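Local structure of BCL2-like 10 (Danio rerio, 6FBX) at residues R40-A43 against K44-E47. The protein is a Bcl-2 family pro-survival protein that regulates apoptosis in zebrafish and binds the BH3 segment of Bad. Numbering follows the deposited sequence.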
# COMPACT_ATOMS: atom_id res chain seq x y z
N ARG A 40 8.42 -6.25 -2.54
CA ARG A 40 9.63 -5.47 -2.33
C ARG A 40 10.18 -4.93 -3.65
O ARG A 40 10.55 -3.75 -3.75
CB ARG A 40 10.70 -6.32 -1.65
CG ARG A 40 10.47 -6.59 -0.18
CD ARG A 40 11.69 -7.30 0.38
NE ARG A 40 11.51 -7.75 1.75
CZ ARG A 40 12.49 -8.26 2.49
NH1 ARG A 40 13.71 -8.38 1.98
NH2 ARG A 40 12.25 -8.65 3.73
N TYR A 41 10.24 -5.78 -4.67
CA TYR A 41 10.78 -5.37 -5.95
C TYR A 41 9.86 -4.37 -6.64
O TYR A 41 10.30 -3.30 -7.08
CB TYR A 41 11.00 -6.59 -6.85
CG TYR A 41 11.50 -6.25 -8.23
CD1 TYR A 41 10.61 -5.99 -9.27
CD2 TYR A 41 12.86 -6.19 -8.50
CE1 TYR A 41 11.07 -5.67 -10.53
CE2 TYR A 41 13.32 -5.87 -9.77
CZ TYR A 41 12.42 -5.62 -10.78
OH TYR A 41 12.88 -5.31 -12.04
N LEU A 42 8.56 -4.69 -6.71
CA LEU A 42 7.63 -3.89 -7.50
C LEU A 42 7.36 -2.54 -6.85
O LEU A 42 7.34 -1.51 -7.54
CB LEU A 42 6.33 -4.67 -7.71
CG LEU A 42 6.47 -5.87 -8.64
CD1 LEU A 42 5.27 -6.80 -8.51
CD2 LEU A 42 6.62 -5.40 -10.07
N ALA A 43 7.13 -2.53 -5.54
CA ALA A 43 6.84 -1.27 -4.86
C ALA A 43 8.04 -0.34 -4.86
O ALA A 43 7.87 0.88 -4.94
CB ALA A 43 6.36 -1.54 -3.44
N LYS A 44 9.26 -0.89 -4.78
CA LYS A 44 10.44 -0.04 -4.88
C LYS A 44 10.68 0.42 -6.31
O LYS A 44 11.20 1.52 -6.52
CB LYS A 44 11.67 -0.78 -4.35
CG LYS A 44 11.77 -0.81 -2.84
CD LYS A 44 12.01 0.59 -2.28
CE LYS A 44 12.09 0.59 -0.77
NZ LYS A 44 12.24 1.97 -0.25
N GLU A 45 10.33 -0.41 -7.29
CA GLU A 45 10.37 0.03 -8.68
C GLU A 45 9.46 1.23 -8.88
O GLU A 45 9.87 2.24 -9.48
CB GLU A 45 9.98 -1.12 -9.60
CG GLU A 45 10.06 -0.78 -11.08
CD GLU A 45 9.63 -1.93 -11.97
OE1 GLU A 45 9.21 -2.97 -11.43
OE2 GLU A 45 9.71 -1.78 -13.21
N MET A 46 8.23 1.16 -8.38
CA MET A 46 7.32 2.29 -8.54
C MET A 46 7.84 3.52 -7.81
O MET A 46 7.73 4.64 -8.31
CB MET A 46 5.92 1.94 -8.06
CG MET A 46 4.88 2.96 -8.53
SD MET A 46 3.23 2.69 -7.88
CE MET A 46 2.66 1.33 -8.90
N GLU A 47 8.43 3.33 -6.62
CA GLU A 47 9.00 4.48 -5.92
C GLU A 47 10.13 5.10 -6.72
O GLU A 47 10.18 6.33 -6.90
CB GLU A 47 9.51 4.10 -4.53
CG GLU A 47 9.86 5.34 -3.71
CD GLU A 47 10.46 5.03 -2.36
OE1 GLU A 47 10.36 3.88 -1.89
OE2 GLU A 47 11.05 5.97 -1.76
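Glu45 reaches back one turn of helix 34-49 to the ring of Tyr41, its OE1 lying 3.4 Å from Tyr41 CE1. Ring and carboxylate planes stand 70° apart, and OE1 approaches the ring obliquely. Both side chains set CG anti to the backbone N (chi1 177° in Tyr41), and this shared course brings them together. Leu42 runs alongside Glu45 in the same direction, with CD2 3.8 Å from OE1, and its branched end packs on an aromatic side chain of the bound peptide, as does the flexible Met46. The backbone supplies i to i+4 bonds, such as Met46 N to Leu42 O at 2.9 Å, that of Lys44 N to Arg40 O being weak; small Ala43 lets Tyr20 of helix 2-24 come close. Lys44, bent at chi2 (-67°), sends NZ to the syn side of Glu47 OE1, somewhat out of the carboxylate plane, in a 3.1 Å salt bridge, while its side chain also touches Tyr20 and Phe23. With an alanine in place of Lys44, the buried Glu47 carboxylate would probably lose this mate, and Tyr20 and Phe23 most of the side chain that touches them. The whole is an amphipathic helix of the all-helical Bcl-2 fold, one face lining the BH3-binding groove and another packed on the helical bundle.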